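Local coordinates for glycosyl hydrolase family 2, TIM barrel domain protein (Faecalibacterium prausnitzii A2-165, PDB 6ED2), which is a family 2 glycoside hydrolase from a gut bacterium, a beta-glucuronidase that probably cleaves glucuronic acid from glucuronide conjugates, at residues A[162-167]-A[186-191]; A[414-419]-A[437-442]; A[224-229]-A[240-245]; A[259-264]-A[295-300]. All blocks are in the same frame, centred on the assembly; numbering follows the deposited sequence. Where two conformers were deposited one is given.

Contact 1: A[162-167]-A[186-191]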
# COMPACT_ATOMS: atom_id res chain seq x y z
N ASN A 162 -15.51 1.10 -31.82
CA ASN A 162 -15.54 0.26 -30.62
C ASN A 162 -16.90 0.28 -29.93
O ASN A 162 -16.99 -0.05 -28.74
CB ASN A 162 -14.44 0.69 -29.65
CG ASN A 162 -14.65 2.09 -29.11
OD1 ASN A 162 -15.50 2.83 -29.60
ND2 ASN A 162 -13.87 2.46 -28.09
N GLU A 163 -17.95 0.67 -30.65
CA GLU A 163 -19.28 0.67 -30.06
C GLU A 163 -19.74 -0.76 -29.81
O GLU A 163 -19.38 -1.70 -30.53
CB GLU A 163 -20.26 1.41 -30.97
CG GLU A 163 -20.02 2.89 -30.96
CD GLU A 163 -20.84 3.65 -32.00
OE1 GLU A 163 -20.28 4.01 -33.05
OE2 GLU A 163 -22.02 3.92 -31.75
N LEU A 164 -20.53 -0.92 -28.75
CA LEU A 164 -21.07 -2.20 -28.34
C LEU A 164 -22.55 -2.32 -28.72
O LEU A 164 -23.29 -1.34 -28.73
CB LEU A 164 -20.90 -2.37 -26.84
CG LEU A 164 -19.45 -2.41 -26.35
CD1 LEU A 164 -19.41 -2.57 -24.84
CD2 LEU A 164 -18.66 -3.52 -27.06
N SER A 165 -22.97 -3.55 -29.01
CA SER A 165 -24.38 -3.83 -29.29
C SER A 165 -24.69 -5.24 -28.83
O SER A 165 -23.81 -5.98 -28.37
CB SER A 165 -24.71 -3.68 -30.78
OG SER A 165 -24.25 -4.83 -31.47
N GLU A 166 -25.96 -5.63 -28.97
CA GLU A 166 -26.43 -6.95 -28.59
C GLU A 166 -26.32 -7.97 -29.72
O GLU A 166 -26.76 -9.11 -29.55
CB GLU A 166 -27.89 -6.87 -28.10
CG GLU A 166 -28.07 -5.90 -26.95
CD GLU A 166 -29.47 -5.94 -26.34
OE1 GLU A 166 -30.40 -6.45 -27.00
OE2 GLU A 166 -29.62 -5.49 -25.18
N THR A 167 -25.73 -7.59 -30.85
CA THR A 167 -25.54 -8.53 -31.95
C THR A 167 -24.08 -8.86 -32.22
O THR A 167 -23.77 -9.50 -33.23
CB THR A 167 -26.20 -8.00 -33.23
OG1 THR A 167 -25.79 -6.65 -33.46
CG2 THR A 167 -27.71 -8.04 -33.11
N PRO A 186 -20.72 -2.08 -21.25
CA PRO A 186 -20.59 -3.52 -21.52
C PRO A 186 -21.54 -4.34 -20.67
O PRO A 186 -21.88 -3.96 -19.55
CB PRO A 186 -19.14 -3.82 -21.13
CG PRO A 186 -18.45 -2.50 -21.01
CD PRO A 186 -19.52 -1.52 -20.61
N TYR A 187 -21.97 -5.48 -21.21
CA TYR A 187 -22.59 -6.52 -20.40
C TYR A 187 -21.56 -7.46 -19.83
O TYR A 187 -21.92 -8.54 -19.33
CB TYR A 187 -23.62 -7.33 -21.20
CG TYR A 187 -24.76 -6.54 -21.80
CD1 TYR A 187 -25.05 -5.24 -21.38
CD2 TYR A 187 -25.55 -7.10 -22.80
CE1 TYR A 187 -26.09 -4.52 -21.94
CE2 TYR A 187 -26.58 -6.40 -23.37
CZ TYR A 187 -26.85 -5.12 -22.95
OH TYR A 187 -27.88 -4.43 -23.52
N PHE A 188 -20.28 -7.10 -19.93
CA PHE A 188 -19.19 -7.95 -19.49
C PHE A 188 -18.32 -7.19 -18.50
O PHE A 188 -18.38 -5.97 -18.36
CB PHE A 188 -18.34 -8.44 -20.68
CG PHE A 188 -17.98 -7.38 -21.66
CD1 PHE A 188 -16.83 -6.61 -21.49
CD2 PHE A 188 -18.78 -7.15 -22.78
CE1 PHE A 188 -16.47 -5.61 -22.42
CE2 PHE A 188 -18.45 -6.16 -23.71
CZ PHE A 188 -17.30 -5.39 -23.53
N ASP A 189 -17.54 -7.92 -17.70
CA ASP A 189 -16.87 -7.25 -16.59
C ASP A 189 -15.67 -6.41 -17.04
O ASP A 189 -15.40 -5.37 -16.43
CB ASP A 189 -16.45 -8.28 -15.53
CG ASP A 189 -16.02 -7.65 -14.19
OD1 ASP A 189 -15.51 -8.39 -13.31
OD2 ASP A 189 -16.20 -6.43 -14.02
N PHE A 190 -14.99 -6.78 -18.12
CA PHE A 190 -13.69 -6.22 -18.43
C PHE A 190 -13.80 -4.91 -19.21
O PHE A 190 -14.82 -4.64 -19.86
CB PHE A 190 -12.82 -7.25 -19.20
CG PHE A 190 -13.50 -7.88 -20.40
CD1 PHE A 190 -13.21 -7.43 -21.69
CD2 PHE A 190 -14.36 -8.95 -20.25
CE1 PHE A 190 -13.79 -8.02 -22.81
CE2 PHE A 190 -14.96 -9.55 -21.37
CZ PHE A 190 -14.66 -9.08 -22.65
N TYR A 191 -12.77 -4.08 -19.10
CA TYR A 191 -12.79 -2.77 -19.73
C TYR A 191 -12.84 -2.90 -21.26
O TYR A 191 -12.24 -3.80 -21.85
CB TYR A 191 -11.57 -1.95 -19.31
CG TYR A 191 -11.70 -0.47 -19.64
CD1 TYR A 191 -12.29 0.41 -18.74
CD2 TYR A 191 -11.27 0.04 -20.87
CE1 TYR A 191 -12.43 1.76 -19.04
CE2 TYR A 191 -11.42 1.40 -21.18
CZ TYR A 191 -12.01 2.24 -20.26
OH TYR A 191 -12.16 3.59 -20.55
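The ring of Tyr-187 receives Glu-166 at its edge, where the carboxylate oxygen OE2 lies in the ring plane, while Leu-164 comes up to the ring of Phe-188 obliquely through its CD1. One face of Phe-188 carries Pro-186 CB, 3.3 Å above the plane and over the ring centre, and the backbone N of Phe-190 lies at its edge. Phe-188 CD1 in turn sits over the centre of the Phe-190 ring, so proline and the two phenylalanines form a short pile that Leu-164 joins from the other loop. Its CD1 is 3.8 Å from Phe-188 CZ and 3.6 Å from Pro-186 CA. Glu-166 has CG anti to the carbonyl carbon (chi1 -57°) and an extended chain beyond it, which carries the carboxylate across to the phenol. Tyr-187 OH donates to Glu-166 OE2 over 2.6 Å, meeting the anti lone pair of that oxygen, the one turned away from OE1, with carboxylate and ring planes 62° apart. The other oxygen, OE1, forms a salt bridge with Lys-406, and Thr-167 O accepts from Asn-415, so the 162-167 loop of the sugar-binding domain also reaches the barrel region. The contact thus pairs an apolar patch around Leu-164 with a polar clasp. Each carboxylate oxygen of Glu-166 has its own donor, which fixes the rotation of the group, and the nearby lysine and the phenol would both be expected to stabilise its negative charge.

Contact 2: A[414-419]-A[437-442]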
# COMPACT_ATOMS: atom_id res chain seq x y z
N LYS A 414 -25.21 -15.37 -36.20
CA LYS A 414 -24.38 -15.26 -37.40
C LYS A 414 -22.96 -14.81 -37.06
O LYS A 414 -21.98 -15.41 -37.51
CB LYS A 414 -25.03 -14.30 -38.40
CG LYS A 414 -24.41 -14.30 -39.79
CD LYS A 414 -25.28 -13.54 -40.80
CE LYS A 414 -24.64 -13.49 -42.19
NZ LYS A 414 -23.53 -12.49 -42.25
N ASN A 415 -22.83 -13.75 -36.25
CA ASN A 415 -21.51 -13.29 -35.82
C ASN A 415 -20.82 -14.32 -34.94
O ASN A 415 -19.59 -14.50 -35.03
CB ASN A 415 -21.63 -11.95 -35.09
CG ASN A 415 -22.05 -10.82 -36.04
OD1 ASN A 415 -21.83 -10.91 -37.24
ND2 ASN A 415 -22.67 -9.78 -35.50
N HIS A 416 -21.58 -15.03 -34.11
CA HIS A 416 -20.99 -16.06 -33.26
C HIS A 416 -20.43 -17.20 -34.09
O HIS A 416 -19.32 -17.69 -33.84
CB HIS A 416 -22.06 -16.55 -32.27
CG HIS A 416 -21.52 -17.31 -31.10
ND1 HIS A 416 -22.23 -17.45 -29.92
CD2 HIS A 416 -20.36 -18.00 -30.93
CE1 HIS A 416 -21.54 -18.19 -29.08
NE2 HIS A 416 -20.40 -18.54 -29.66
N LYS A 417 -21.17 -17.62 -35.12
CA LYS A 417 -20.68 -18.68 -36.00
C LYS A 417 -19.40 -18.26 -36.72
O LYS A 417 -18.47 -19.06 -36.86
CB LYS A 417 -21.76 -19.05 -37.02
CG LYS A 417 -22.85 -19.95 -36.46
CD LYS A 417 -24.01 -20.05 -37.44
CE LYS A 417 -24.86 -21.29 -37.15
NZ LYS A 417 -26.09 -21.36 -38.01
N ALA A 418 -19.35 -17.01 -37.19
CA ALA A 418 -18.16 -16.51 -37.89
C ALA A 418 -16.94 -16.49 -36.97
O ALA A 418 -15.86 -16.98 -37.33
CB ALA A 418 -18.44 -15.11 -38.43
N ALA A 419 -17.10 -15.92 -35.77
CA ALA A 419 -16.03 -15.92 -34.79
C ALA A 419 -15.56 -17.33 -34.48
O ALA A 419 -14.35 -17.60 -34.43
CB ALA A 419 -16.49 -15.20 -33.52
N SER A 437 -14.18 -23.39 -25.88
CA SER A 437 -15.22 -22.86 -25.03
C SER A 437 -16.07 -21.92 -25.87
O SER A 437 -15.55 -20.95 -26.42
CB SER A 437 -14.63 -22.14 -23.81
OG SER A 437 -15.64 -21.41 -23.14
N LEU A 438 -17.37 -22.21 -25.97
CA LEU A 438 -18.19 -21.57 -26.99
C LEU A 438 -18.96 -20.35 -26.49
O LEU A 438 -19.41 -19.55 -27.31
CB LEU A 438 -19.18 -22.59 -27.57
CG LEU A 438 -18.75 -23.50 -28.73
CD1 LEU A 438 -17.38 -24.06 -28.56
CD2 LEU A 438 -19.73 -24.65 -28.90
N LEU A 439 -19.12 -20.21 -25.17
CA LEU A 439 -19.80 -19.08 -24.55
C LEU A 439 -19.26 -18.93 -23.14
O LEU A 439 -18.84 -19.92 -22.53
CB LEU A 439 -21.33 -19.25 -24.49
CG LEU A 439 -22.16 -19.69 -25.70
CD1 LEU A 439 -22.33 -21.19 -25.68
CD2 LEU A 439 -23.52 -19.01 -25.70
N ASN A 440 -19.24 -17.70 -22.64
CA ASN A 440 -18.90 -17.45 -21.24
C ASN A 440 -20.13 -16.88 -20.54
O ASN A 440 -20.57 -15.76 -20.85
CB ASN A 440 -17.71 -16.50 -21.06
CG ASN A 440 -17.35 -16.31 -19.57
OD1 ASN A 440 -16.73 -17.18 -18.95
ND2 ASN A 440 -17.74 -15.18 -19.00
N GLU A 441 -20.66 -17.64 -19.60
CA GLU A 441 -21.78 -17.22 -18.76
C GLU A 441 -22.98 -16.71 -19.57
O GLU A 441 -23.47 -15.60 -19.34
CB GLU A 441 -21.32 -16.16 -17.78
CG GLU A 441 -20.32 -16.66 -16.76
CD GLU A 441 -19.99 -15.62 -15.71
OE1 GLU A 441 -20.30 -14.43 -15.93
OE2 GLU A 441 -19.43 -15.99 -14.67
N PRO A 442 -23.49 -17.50 -20.52
CA PRO A 442 -24.73 -17.12 -21.18
C PRO A 442 -25.90 -17.39 -20.25
O PRO A 442 -25.82 -18.20 -19.33
CB PRO A 442 -24.78 -18.04 -22.41
CG PRO A 442 -24.09 -19.26 -21.95
CD PRO A 442 -23.03 -18.84 -20.94
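His-416 meets the 437-442 segment with the edge of its imidazole. NE2 lies close to the backbone oxygen of Leu-438, and although the distance from NE2 to Leu-438 O is short at 2.7 Å, the N-H...O angle of 128° makes this a weak, bent hydrogen bond. CE1 lies beside it, 3.1 Å from Leu-438 O and 3.7 Å from Leu-439 CG, which also sits near the ring plane; the side chains of His-416 and Leu-439 cross at about a right angle. The imidazole gets there because CG is anti to the backbone N (chi1 -164°), directing the ring out from the helix to the strand. Further out, ND1 is hydrogen-bonded to the hydroxyl of Tyr-452, the stronger hold on the ring, to which the weak NE2 bond adds. Leu-456 and Ala-380 add packing around the histidine, and Leu-438 leans on Phe-457. All three residues that touch are buried. Helix 409-427 and strand 433-440 follow one another in the TIM barrel, and the histidine links that helix to the C-terminal part of the strand. The strand runs parallel to its neighbours 373-377 and 470-474, while helix 449-463, which supplies Tyr-452, packs alongside.

Contact 3: A[224-229]-A[240-245]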
# COMPACT_ATOMS: atom_id res chain seq x y z
N ALA A 224 4.10 -42.60 -34.45
CA ALA A 224 2.88 -41.84 -34.60
C ALA A 224 2.62 -41.60 -36.07
O ALA A 224 3.51 -41.75 -36.91
CB ALA A 224 2.95 -40.51 -33.84
N GLU A 225 1.38 -41.24 -36.37
CA GLU A 225 0.97 -40.88 -37.71
C GLU A 225 0.20 -39.57 -37.66
O GLU A 225 -0.60 -39.34 -36.75
CB GLU A 225 0.09 -41.97 -38.35
CG GLU A 225 0.71 -43.34 -38.26
CD GLU A 225 -0.01 -44.36 -39.12
OE1 GLU A 225 0.65 -45.33 -39.56
OE2 GLU A 225 -1.23 -44.19 -39.34
N ILE A 226 0.45 -38.72 -38.65
CA ILE A 226 -0.23 -37.44 -38.79
C ILE A 226 -0.97 -37.48 -40.11
O ILE A 226 -0.33 -37.54 -41.17
CB ILE A 226 0.75 -36.25 -38.76
CG1 ILE A 226 1.71 -36.34 -37.57
CG2 ILE A 226 -0.04 -34.95 -38.77
CD1 ILE A 226 2.93 -35.40 -37.67
N ASP A 227 -2.30 -37.45 -40.06
CA ASP A 227 -3.11 -37.24 -41.26
C ASP A 227 -3.24 -35.74 -41.48
O ASP A 227 -3.59 -34.99 -40.56
CB ASP A 227 -4.50 -37.86 -41.13
CG ASP A 227 -4.47 -39.39 -40.93
OD1 ASP A 227 -3.48 -40.05 -41.33
OD2 ASP A 227 -5.45 -39.91 -40.37
N TYR A 228 -2.98 -35.31 -42.71
CA TYR A 228 -2.99 -33.90 -43.02
C TYR A 228 -3.90 -33.66 -44.22
O TYR A 228 -4.12 -34.55 -45.04
CB TYR A 228 -1.56 -33.39 -43.32
CG TYR A 228 -0.99 -33.88 -44.64
CD1 TYR A 228 -1.30 -33.24 -45.82
CD2 TYR A 228 -0.15 -34.98 -44.70
CE1 TYR A 228 -0.80 -33.68 -47.02
CE2 TYR A 228 0.36 -35.42 -45.91
CZ TYR A 228 0.02 -34.76 -47.07
OH TYR A 228 0.51 -35.17 -48.30
N THR A 229 -4.42 -32.45 -44.30
CA THR A 229 -4.89 -31.90 -45.56
C THR A 229 -4.16 -30.58 -45.79
O THR A 229 -3.69 -29.94 -44.84
CB THR A 229 -6.43 -31.69 -45.56
OG1 THR A 229 -6.79 -30.58 -44.72
CG2 THR A 229 -7.15 -32.95 -45.06
N VAL A 240 4.59 -32.32 -48.54
CA VAL A 240 4.64 -31.99 -47.13
C VAL A 240 5.77 -32.79 -46.51
O VAL A 240 5.89 -33.99 -46.76
CB VAL A 240 3.31 -32.30 -46.42
CG1 VAL A 240 3.38 -31.86 -44.97
CG2 VAL A 240 2.14 -31.63 -47.13
N GLU A 241 6.61 -32.12 -45.73
CA GLU A 241 7.75 -32.75 -45.10
C GLU A 241 7.77 -32.39 -43.63
O GLU A 241 7.30 -31.32 -43.24
CB GLU A 241 9.07 -32.31 -45.75
CG GLU A 241 9.19 -32.65 -47.23
CD GLU A 241 10.33 -31.90 -47.89
OE1 GLU A 241 10.18 -30.68 -48.12
OE2 GLU A 241 11.38 -32.51 -48.15
N LEU A 242 8.33 -33.28 -42.82
CA LEU A 242 8.44 -33.06 -41.39
C LEU A 242 9.90 -33.21 -41.00
O LEU A 242 10.51 -34.25 -41.30
CB LEU A 242 7.56 -34.03 -40.61
CG LEU A 242 7.24 -33.59 -39.19
CD1 LEU A 242 6.42 -32.31 -39.20
CD2 LEU A 242 6.52 -34.72 -38.47
N TYR A 243 10.46 -32.18 -40.36
CA TYR A 243 11.87 -32.18 -39.97
C TYR A 243 12.01 -32.18 -38.46
O TYR A 243 11.29 -31.46 -37.75
CB TYR A 243 12.60 -30.96 -40.54
CG TYR A 243 12.90 -31.10 -42.01
CD1 TYR A 243 11.96 -30.74 -42.96
CD2 TYR A 243 14.12 -31.61 -42.44
CE1 TYR A 243 12.23 -30.86 -44.29
CE2 TYR A 243 14.39 -31.75 -43.80
CZ TYR A 243 13.43 -31.37 -44.71
OH TYR A 243 13.66 -31.48 -46.07
N ASP A 244 12.93 -33.00 -37.98
CA ASP A 244 13.43 -32.94 -36.61
C ASP A 244 14.83 -32.36 -36.68
O ASP A 244 15.79 -33.07 -36.97
CB ASP A 244 13.44 -34.33 -35.97
CG ASP A 244 13.80 -34.29 -34.51
OD1 ASP A 244 13.90 -33.17 -33.97
OD2 ASP A 244 13.97 -35.37 -33.90
N GLY A 245 14.95 -31.06 -36.46
CA GLY A 245 16.24 -30.43 -36.74
C GLY A 245 16.49 -30.48 -38.24
O GLY A 245 15.62 -30.10 -39.03
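Ile-226 and Tyr-228 of one beta sheet pack against Leu-242 and Val-240 of another, an apolar contact between sheets in the interior of the small all-beta domain between the sugar-binding domain and the TIM barrel. Strand 223-232 is the middle strand of a three-stranded antiparallel sheet, and strand 238-244 belongs to a four-stranded one. No hydrogen bond joins the two segments, and their closest CA atoms, those of Tyr-228 and Val-240, are 8.9 Å apart, as expected for layers held together by side chains alone. Two pairs do the work. Val-240 places CG2 over one face of the Tyr-228 ring, 3.5 Å above the plane and displaced toward the rim, a CH-pi contact in which CG2 is 4.0 Å from the centroid and 27° off the ring normal. Its closest approach is to Tyr-228 CE1, at 3.6 Å. Tyr-228 has CG between its backbone N and carbonyl carbon (chi1 72°), which stands the ring up from its own sheet to present a face to the valine. Its hydroxyl is occupied elsewhere, by Gly-254 O and the hydroxyl of Ser-252. In the second pair, Ile-226 and Leu-242 reach toward each other tip to tip, CD1 of the isoleucine lying 3.7 Å from CD2 of the leucine. Thr-239 and Glu-241, next to Val-240 in the chain, bind a magnesium ion, about 5 Å from the side chain of Val-240. Two antiparallel sheets with apolar residues sandwiched between them are characteristic of the immunoglobulin-like beta-sandwich domain of family 2 glycoside hydrolases.

Contact 4: A[259-264]-A[295-300]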
# COMPACT_ATOMS: atom_id res chain seq x y z
N LEU A 259 1.70 -38.57 -42.59
CA LEU A 259 3.12 -38.55 -42.26
C LEU A 259 3.35 -39.61 -41.19
O LEU A 259 2.71 -39.59 -40.14
CB LEU A 259 3.57 -37.17 -41.78
CG LEU A 259 3.26 -36.03 -42.76
CD1 LEU A 259 3.27 -34.70 -42.04
CD2 LEU A 259 4.23 -36.04 -43.95
N VAL A 260 4.23 -40.56 -41.48
CA VAL A 260 4.58 -41.62 -40.54
C VAL A 260 5.86 -41.21 -39.84
O VAL A 260 6.89 -40.99 -40.49
CB VAL A 260 4.76 -42.97 -41.27
CG1 VAL A 260 5.13 -44.07 -40.30
CG2 VAL A 260 3.49 -43.32 -42.03
N VAL A 261 5.81 -41.09 -38.51
CA VAL A 261 6.95 -40.62 -37.73
C VAL A 261 7.36 -41.74 -36.78
O VAL A 261 6.76 -41.91 -35.70
CB VAL A 261 6.65 -39.33 -36.96
CG1 VAL A 261 7.90 -38.83 -36.27
CG2 VAL A 261 6.11 -38.26 -37.90
N LYS A 262 8.39 -42.48 -37.15
CA LYS A 262 8.87 -43.58 -36.32
C LYS A 262 9.57 -43.05 -35.07
O LYS A 262 10.35 -42.09 -35.14
CB LYS A 262 9.81 -44.47 -37.13
CG LYS A 262 10.06 -45.83 -36.49
CD LYS A 262 10.99 -46.67 -37.37
CE LYS A 262 11.81 -47.65 -36.53
NZ LYS A 262 12.84 -48.34 -37.37
N ASN A 263 9.28 -43.67 -33.93
CA ASN A 263 9.83 -43.23 -32.65
C ASN A 263 9.54 -41.75 -32.41
O ASN A 263 10.40 -41.00 -31.94
CB ASN A 263 11.33 -43.52 -32.56
CG ASN A 263 11.66 -44.98 -32.78
OD1 ASN A 263 11.11 -45.85 -32.11
ND2 ASN A 263 12.55 -45.25 -33.72
N ALA A 264 8.34 -41.33 -32.79
CA ALA A 264 7.90 -39.96 -32.59
C ALA A 264 8.16 -39.51 -31.17
O ALA A 264 7.87 -40.23 -30.21
CB ALA A 264 6.41 -39.84 -32.91
N ILE A 295 4.67 -28.08 -35.34
CA ILE A 295 3.54 -28.84 -34.83
C ILE A 295 4.04 -29.78 -33.75
O ILE A 295 5.21 -30.18 -33.72
CB ILE A 295 2.83 -29.64 -35.94
CG1 ILE A 295 3.78 -30.67 -36.53
CG2 ILE A 295 2.28 -28.73 -37.00
CD1 ILE A 295 3.21 -31.39 -37.75
N GLY A 296 3.14 -30.15 -32.86
CA GLY A 296 3.43 -31.12 -31.82
C GLY A 296 2.58 -32.35 -32.03
O GLY A 296 1.41 -32.25 -32.42
N ILE A 297 3.17 -33.51 -31.78
CA ILE A 297 2.50 -34.79 -31.97
C ILE A 297 1.88 -35.18 -30.63
O ILE A 297 2.58 -35.57 -29.69
CB ILE A 297 3.46 -35.87 -32.48
CG1 ILE A 297 4.08 -35.43 -33.81
CG2 ILE A 297 2.74 -37.19 -32.65
CD1 ILE A 297 5.01 -36.49 -34.40
N ARG A 298 0.56 -35.06 -30.53
CA ARG A 298 -0.14 -35.40 -29.30
C ARG A 298 -1.60 -35.66 -29.63
O ARG A 298 -2.17 -35.04 -30.53
CB ARG A 298 -0.02 -34.27 -28.26
CG ARG A 298 -0.69 -32.97 -28.69
CD ARG A 298 -2.10 -32.84 -28.13
NE ARG A 298 -2.83 -31.66 -28.59
CZ ARG A 298 -3.60 -31.63 -29.67
NH1 ARG A 298 -3.70 -32.72 -30.43
NH2 ARG A 298 -4.24 -30.51 -30.01
N THR A 299 -2.21 -36.56 -28.85
CA THR A 299 -3.65 -36.81 -28.91
C THR A 299 -4.33 -36.31 -27.64
O THR A 299 -3.75 -36.32 -26.55
CB THR A 299 -3.95 -38.30 -29.07
OG1 THR A 299 -3.55 -39.01 -27.89
CG2 THR A 299 -3.25 -38.87 -30.30
N PHE A 300 -5.57 -35.85 -27.79
CA PHE A 300 -6.31 -35.39 -26.63
C PHE A 300 -7.79 -35.68 -26.80
O PHE A 300 -8.38 -35.32 -27.82
CB PHE A 300 -6.08 -33.90 -26.40
CG PHE A 300 -6.73 -33.38 -25.15
CD1 PHE A 300 -6.04 -33.37 -23.96
CD2 PHE A 300 -8.03 -32.90 -25.18
CE1 PHE A 300 -6.64 -32.89 -22.79
CE2 PHE A 300 -8.63 -32.42 -24.03
CZ PHE A 300 -7.93 -32.41 -22.83
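Val-261 and Ala-264 both pack against one methyl group, CD1 of Ile-297, and all contact between the segments is of this apolar kind. The alanine methyl is the nearer, with CB 3.9 Å from Ile-297 CD1. Val-261 and Ile-297 meet tip to tip, CG2 of the valine standing 4.1 Å from CD1 of the isoleucine, while CB and CG1 of Val-261 are hardly farther off. Ile-297 can reach both because CG1 is anti to the carbonyl carbon (chi1 -59°) and CD1 continues the chain outward in an extended form (chi2 -178°). No hydrogen bond joins the two segments, and polar partners lie elsewhere: Arg-298 bonds Pro-431 O and Gln-466 OE1 in the barrel region. A type II turn runs from Val-261 to Ala-264, closed by a weak bond from Ala-264 N to Val-261 O at 3.4 Å, and it brings the alanine methyl round to the same isoleucine as the valine. Ile-297 is tied through its backbone to Trp-267, and Ala-224 and Ile-226 of strand 223-232 pack against its side chain. The grip is thus one of shape and burial alone: the end of strand 256-262 and its turn close over the chain leaving strand 286-295, in the segment that leads on to the TIM barrel.

Along the chain contact 1 comes first, then contact 3, contact 4 and finally contact 2. Contacts 3 and 4 form one neighbourhood, with centres 7 Å apart: strands 223-232 and 256-262 are neighbours in one sheet, and backbone bonds join Ile-226 to Leu-259 and Ala-224 to Val-261. Leu-242 also packs on Val-261, making the sandwich interior continuous. Contact 1, in the sugar-binding domain, touches contact 2, in the TIM barrel, through Thr-167 O and Asn-415 ND2; their centres are 14 Å apart. Contacts 1 and 3 lie on opposite sides of the chain's centre, about 42 Å apart between centres. The four contacts thus sample all three domains, with the barrel meeting the sugar-binding domain directly.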